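Local atomic coordinates of extracellular invertase (Aspergillus kawachii, PDB entry 5XH8), a protein that probably cleaves sucrose and passes the fructosyl group to water or to another sugar, making fructooligosaccharides such as 1-kestose. Residues 460-465 / 585-590; 524-529 / 538-543. All coordinates share one frame; numbering follows the deposited sequence.

Both contacts belong to the C-terminal domain of this GH32 enzyme and meet the same antiparallel sheet, in which strands 455-463 and 534-547 are neighbours; backbone bonds A460-L542 and L462-L540 join the two. Interaction 1 is partly buried: an antiparallel ladder that turns irregular at S588-K589, with one face packed on apolar residues and the other bearing S463 and A586. Interaction 2 is buried, joining the approach to a hairpin with the hairpin's returning strand. Its grip on F527 comes from one backbone bond and one carboxylate bond, whereas interaction 1 relies on three backbone bonds and one to a serine hydroxyl. Salt bridges surround interaction 2, next to the propeller.

Interaction 1 of 2, residues 460-465 / 585-590; sequences AQLSFP and VAFSKV
S463 and A586 form a hydrogen-bonded pair and L462 and F587 a non-hydrogen-bonded pair where strands 460-463 and 585-587 run antiparallel at 158°, their axes 4.8 Å apart at closest approach. S463 N reaches A586 O at 2.9 Å, and A586 N returns the bond to S463 O. One step along, S588 N gives a third backbone bond to Q461 O. The ladder then changes: A460 lies opposite V590, which leaves K589 as an extra residue on the 585-590 side, and the S588 hydroxyl takes up the next bond. With chi1 at 76°, OG sits between the backbone N and the carbonyl carbon of S588, where it accepts Q461 N at 3.1 Å and donates to K589 O, approaching that oxygen from above the carbonyl plane. The hydroxyl therefore links the two strands at the irregularity. The Q461 chain bends at chi2 (80°), which turns CD back; OE1 lies near S588 OG and CB, while NE2 bonds to D541 OD1 of the neighbouring strand. On the opposite face to S463 and A586, L462 runs alongside F587; L462 CG and CD2 each come to 3.6 Å from F587 CE2, and CD1 meets CD2 of the ring. F464 follows the same pattern with V585, whose CG1 approaches ring atom CE1 to 3.4 Å, a close fit. A460 CB touches V590 CG2 at 3.9 Å. F477 and F577 meet the F587 ring edge-to-face from the other sheet. Through L462, F464 and F587, one antiparallel sheet packs against the sheet of strands 474-481 and 574-580, as in the beta-sandwich C-terminal domain of GH32 enzymes.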
loop_
_atom_site.group_PDB
_atom_site.type_symbol
_atom_site.label_atom_id
_atom_site.label_comp_id
_atom_site.label_asym_id
_atom_site.label_seq_id
_atom_site.Cartn_x
_atom_site.Cartn_y
_atom_site.Cartn_z
ATOM N N ALA A 460 21.010 10.139 48.744
ATOM C CA ALA A 460 22.104 9.885 49.663
ATOM C C ALA A 460 23.322 9.482 48.896
ATOM O O ALA A 460 23.216 8.967 47.769
ATOM C CB ALA A 460 21.720 8.774 50.633
ATOM N N GLN A 461 24.475 9.676 49.535
ATOM C CA GLN A 461 25.772 9.220 49.027
ATOM C C GLN A 461 26.296 8.083 49.889
ATOM O O GLN A 461 26.229 8.150 51.116
ATOM C CB GLN A 461 26.777 10.361 49.021
ATOM C CG GLN A 461 26.446 11.471 48.039
ATOM C CD GLN A 461 25.389 12.412 48.579
ATOM O OE1 GLN A 461 25.572 12.997 49.650
ATOM N NE2 GLN A 461 24.266 12.549 47.864
ATOM N N LEU A 462 26.783 7.032 49.242
ATOM C CA LEU A 462 27.380 5.899 49.913
ATOM C C LEU A 462 28.839 5.816 49.462
ATOM O O LEU A 462 29.122 5.743 48.253
ATOM C CB LEU A 462 26.641 4.598 49.587
ATOM C CG LEU A 462 25.325 4.303 50.319
ATOM C CD1 LEU A 462 24.247 5.325 49.988
ATOM C CD2 LEU A 462 24.851 2.890 50.013
ATOM N N SER A 463 29.755 5.839 50.440
ATOM C CA SER A 463 31.193 5.687 50.191
ATOM C C SER A 463 31.656 4.362 50.741
ATOM O O SER A 463 31.226 3.942 51.819
ATOM C CB SER A 463 31.958 6.818 50.842
ATOM O OG SER A 463 31.423 8.053 50.422
ATOM N N PHE A 464 32.510 3.693 49.976
ATOM C CA PHE A 464 32.952 2.333 50.264
ATOM C C PHE A 464 34.479 2.294 50.347
ATOM O O PHE A 464 35.145 2.999 49.580
ATOM C CB PHE A 464 32.484 1.377 49.161
ATOM C CG PHE A 464 30.985 1.325 48.994
ATOM C CD1 PHE A 464 30.204 0.565 49.858
ATOM C CD2 PHE A 464 30.358 2.043 47.983
ATOM C CE1 PHE A 464 28.829 0.504 49.705
ATOM C CE2 PHE A 464 28.977 1.994 47.829
ATOM C CZ PHE A 464 28.213 1.221 48.691
ATOM N N PRO A 465 35.039 1.468 51.257
ATOM C CA PRO A 465 36.497 1.377 51.381
ATOM C C PRO A 465 37.066 0.518 50.270
ATOM O O PRO A 465 36.319 -0.267 49.674
ATOM C CB PRO A 465 36.675 0.684 52.727
ATOM C CG PRO A 465 35.500 -0.231 52.815
ATOM C CD PRO A 465 34.363 0.521 52.171
ATOM N N VAL A 585 30.411 0.636 55.230
ATOM C CA VAL A 585 29.799 1.637 54.350
ATOM C C VAL A 585 29.630 2.907 55.120
ATOM O O VAL A 585 29.184 2.854 56.258
ATOM C CB VAL A 585 28.325 1.314 53.989
ATOM C CG1 VAL A 585 27.955 1.937 52.651
ATOM C CG2 VAL A 585 28.047 -0.165 54.052
ATOM N N ALA A 586 29.884 4.043 54.489
ATOM C CA ALA A 586 29.562 5.319 55.091
ATOM C C ALA A 586 28.463 5.987 54.286
ATOM O O ALA A 586 28.637 6.260 53.090
ATOM C CB ALA A 586 30.799 6.206 55.165
ATOM N N PHE A 587 27.336 6.238 54.954
ATOM C CA PHE A 587 26.210 6.958 54.399
ATOM C C PHE A 587 26.362 8.417 54.726
ATOM O O PHE A 587 26.525 8.761 55.883
ATOM C CB PHE A 587 24.893 6.472 55.031
ATOM C CG PHE A 587 24.525 5.073 54.667
ATOM C CD1 PHE A 587 25.032 3.996 55.389
ATOM C CD2 PHE A 587 23.666 4.821 53.594
ATOM C CE1 PHE A 587 24.687 2.695 55.062
ATOM C CE2 PHE A 587 23.324 3.521 53.254
ATOM C CZ PHE A 587 23.826 2.456 53.993
ATOM N N SER A 588 26.266 9.288 53.735
ATOM C CA SER A 588 26.137 10.702 54.027
ATOM C C SER A 588 24.811 10.975 54.716
ATOM O O SER A 588 23.949 10.094 54.841
ATOM C CB SER A 588 26.119 11.513 52.746
ATOM O OG SER A 588 24.837 11.370 52.127
ATOM N N LYS A 589 24.657 12.221 55.142
ATOM C CA LYS A 589 23.364 12.825 55.423
ATOM C C LYS A 589 22.399 12.454 54.243
ATOM O O LYS A 589 22.731 12.583 53.062
ATOM C CB LYS A 589 23.592 14.336 55.577
ATOM C CG LYS A 589 22.403 15.256 55.806
ATOM C CD LYS A 589 22.679 16.613 55.140
ATOM C CE LYS A 589 21.776 17.743 55.626
ATOM N NZ LYS A 589 22.540 18.863 56.243
ATOM N N VAL A 590 21.245 11.918 54.604
ATOM C CA VAL A 590 20.246 11.445 53.670
ATOM C C VAL A 590 19.164 12.510 53.653
ATOM O O VAL A 590 18.723 12.927 54.725
ATOM C CB VAL A 590 19.669 10.104 54.171
ATOM C CG1 VAL A 590 18.654 9.543 53.191
ATOM C CG2 VAL A 590 20.797 9.112 54.424
#

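Interaction 2 of 2, residues 524-529 / 538-543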
loop_
_atom_site.group_PDB
_atom_site.type_symbol
_atom_site.label_atom_id
_atom_site.label_comp_id
_atom_site.label_asym_id
_atom_site.label_seq_id
_atom_site.Cartn_x
_atom_site.Cartn_y
_atom_site.Cartn_z
ATOM N N LEU A 524 26.111 -1.186 37.405
ATOM C CA LEU A 524 26.682 0.136 37.605
ATOM C C LEU A 524 28.119 -0.034 38.119
ATOM O O LEU A 524 28.309 -0.598 39.184
ATOM C CB LEU A 524 25.868 0.926 38.625
ATOM C CG LEU A 524 26.451 2.292 39.003
ATOM C CD1 LEU A 524 26.501 3.243 37.809
ATOM C CD2 LEU A 524 25.657 2.891 40.145
ATOM N N ARG A 525 29.104 0.425 37.348
ATOM C CA ARG A 525 30.496 0.412 37.783
ATOM C C ARG A 525 30.806 1.715 38.491
ATOM O O ARG A 525 30.524 2.799 37.977
ATOM C CB ARG A 525 31.466 0.241 36.622
ATOM C CG ARG A 525 32.932 0.460 37.024
ATOM C CD ARG A 525 33.889 -0.223 36.082
ATOM N NE ARG A 525 33.708 -1.662 36.150
ATOM C CZ ARG A 525 34.189 -2.529 35.272
ATOM N NH1 ARG A 525 34.935 -2.136 34.240
ATOM N NH2 ARG A 525 33.932 -3.816 35.437
ATOM N N LEU A 526 31.383 1.577 39.679
ATOM C CA LEU A 526 31.965 2.678 40.444
ATOM C C LEU A 526 33.469 2.538 40.204
ATOM O O LEU A 526 34.070 1.523 40.574
ATOM C CB LEU A 526 31.614 2.517 41.936
ATOM C CG LEU A 526 30.100 2.577 42.231
ATOM C CD1 LEU A 526 29.758 2.263 43.686
ATOM C CD2 LEU A 526 29.553 3.949 41.845
ATOM N N PHE A 527 34.051 3.522 39.521
ATOM C CA PHE A 527 35.459 3.447 39.123
ATOM C C PHE A 527 36.365 3.866 40.287
ATOM O O PHE A 527 35.899 4.418 41.297
ATOM C CB PHE A 527 35.741 4.374 37.945
ATOM C CG PHE A 527 34.945 4.066 36.714
ATOM C CD1 PHE A 527 35.383 3.105 35.804
ATOM C CD2 PHE A 527 33.767 4.763 36.442
ATOM C CE1 PHE A 527 34.652 2.835 34.658
ATOM C CE2 PHE A 527 33.030 4.490 35.296
ATOM C CZ PHE A 527 33.473 3.530 34.404
ATOM N N ASP A 528 37.664 3.625 40.128
ATOM C CA ASP A 528 38.654 4.196 41.054
ATOM C C ASP A 528 38.920 5.616 40.602
ATOM O O ASP A 528 39.137 5.852 39.415
ATOM C CB ASP A 528 39.918 3.332 41.092
ATOM C CG ASP A 528 39.650 1.966 41.684
ATOM O OD1 ASP A 528 39.006 1.893 42.745
ATOM O OD2 ASP A 528 40.066 0.959 41.096
ATOM N N VAL A 529 38.864 6.550 41.548
ATOM C CA VAL A 529 38.922 7.978 41.284
ATOM C C VAL A 529 40.019 8.626 42.158
ATOM O O VAL A 529 40.335 8.120 43.231
ATOM C CB VAL A 529 37.532 8.595 41.554
ATOM C CG1 VAL A 529 37.530 10.101 41.364
ATOM C CG2 VAL A 529 36.500 7.965 40.618
ATOM N N GLU A 538 34.818 5.443 43.763
ATOM C CA GLU A 538 33.827 6.489 43.474
ATOM C C GLU A 538 32.597 6.435 44.399
ATOM O O GLU A 538 32.102 5.368 44.715
ATOM C CB GLU A 538 33.374 6.321 42.015
ATOM C CG GLU A 538 32.475 7.411 41.475
ATOM C CD GLU A 538 32.180 7.240 40.000
ATOM O OE1 GLU A 538 32.417 6.159 39.421
ATOM O OE2 GLU A 538 31.694 8.214 39.422
ATOM N N THR A 539 32.125 7.596 44.830
ATOM C CA THR A 539 30.916 7.689 45.641
ATOM C C THR A 539 29.649 7.278 44.819
ATOM O O THR A 539 29.541 7.580 43.624
ATOM C CB THR A 539 30.792 9.110 46.246
ATOM O OG1 THR A 539 31.822 9.278 47.237
ATOM C CG2 THR A 539 29.449 9.343 46.909
ATOM N N LEU A 540 28.748 6.543 45.469
ATOM C CA LEU A 540 27.444 6.187 44.900
ATOM C C LEU A 540 26.480 7.288 45.279
ATOM O O LEU A 540 26.121 7.426 46.450
ATOM C CB LEU A 540 26.950 4.848 45.444
ATOM C CG LEU A 540 25.539 4.406 45.033
ATOM C CD1 LEU A 540 25.432 4.259 43.512
ATOM C CD2 LEU A 540 25.167 3.109 45.744
ATOM N N ASP A 541 26.153 8.124 44.305
ATOM C CA ASP A 541 25.158 9.179 44.449
ATOM C C ASP A 541 23.774 8.675 44.002
ATOM O O ASP A 541 23.431 8.680 42.815
ATOM C CB ASP A 541 25.597 10.396 43.641
ATOM C CG ASP A 541 24.763 11.607 43.922
ATOM O OD1 ASP A 541 24.042 11.621 44.939
ATOM O OD2 ASP A 541 24.820 12.554 43.125
ATOM N N LEU A 542 22.985 8.274 44.991
ATOM C CA LEU A 542 21.751 7.562 44.798
ATOM C C LEU A 542 20.564 8.512 44.938
ATOM O O LEU A 542 20.507 9.266 45.899
ATOM C CB LEU A 542 21.693 6.465 45.851
ATOM C CG LEU A 542 20.847 5.234 45.623
ATOM C CD1 LEU A 542 21.154 4.565 44.288
ATOM C CD2 LEU A 542 21.071 4.280 46.795
ATOM N N THR A 543 19.646 8.506 43.962
ATOM C CA THR A 543 18.310 9.109 44.135
ATOM C C THR A 543 17.201 8.061 43.930
ATOM O O THR A 543 17.217 7.320 42.943
ATOM C CB THR A 543 18.098 10.273 43.165
ATOM O OG1 THR A 543 19.177 11.206 43.282
ATOM C CG2 THR A 543 16.786 10.985 43.446
#
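The F527 ring and the E538 carboxylate extend in the same direction with their planes 36° apart: OE1 sits at the ring edge, 3.6 Å from CD2 and near the ring plane. One face of the ring carries R525 CG, 3.7 Å above it and offset toward the rim, and W397 adds an edge-to-face ring contact. The same OE1 accepts F527 N at 3.1 Å through its anti lone pair, leaving OE2 to form a salt bridge with R558; the amide and the arginine together would be expected to favour a charged carboxylate. E538 reaches this position because CG is anti to its backbone N (chi1 -173°) and the chain stays extended beyond CG. Its own N donates to F527 O at 2.9 Å, so that F527 is gripped at both its N-H and its carbonyl by a single residue, once by side chain and once by backbone. That pairing draws E538 CB to 3.2 Å from F527 O. V529 CG2 covers the aliphatic part of E538, with CB 3.8 Å away. Farther along, L526 rests its CB and both methyls against the backbone carbonyls of E538 and T539, and L524 CD2 meets L540 CD1 at 3.6 Å. R558 also bonds R525 O, while the R525 guanidinium forms salt bridges with E496 and E392. F527 itself packs on I381 and V384 of strand 366-385. The segment leading into the 528-531/534-547 beta hairpin is thus held to the returning strand in part by the paired F527-E538 bonds, at the junction of sandwich and propeller, the two-domain architecture of family GH32.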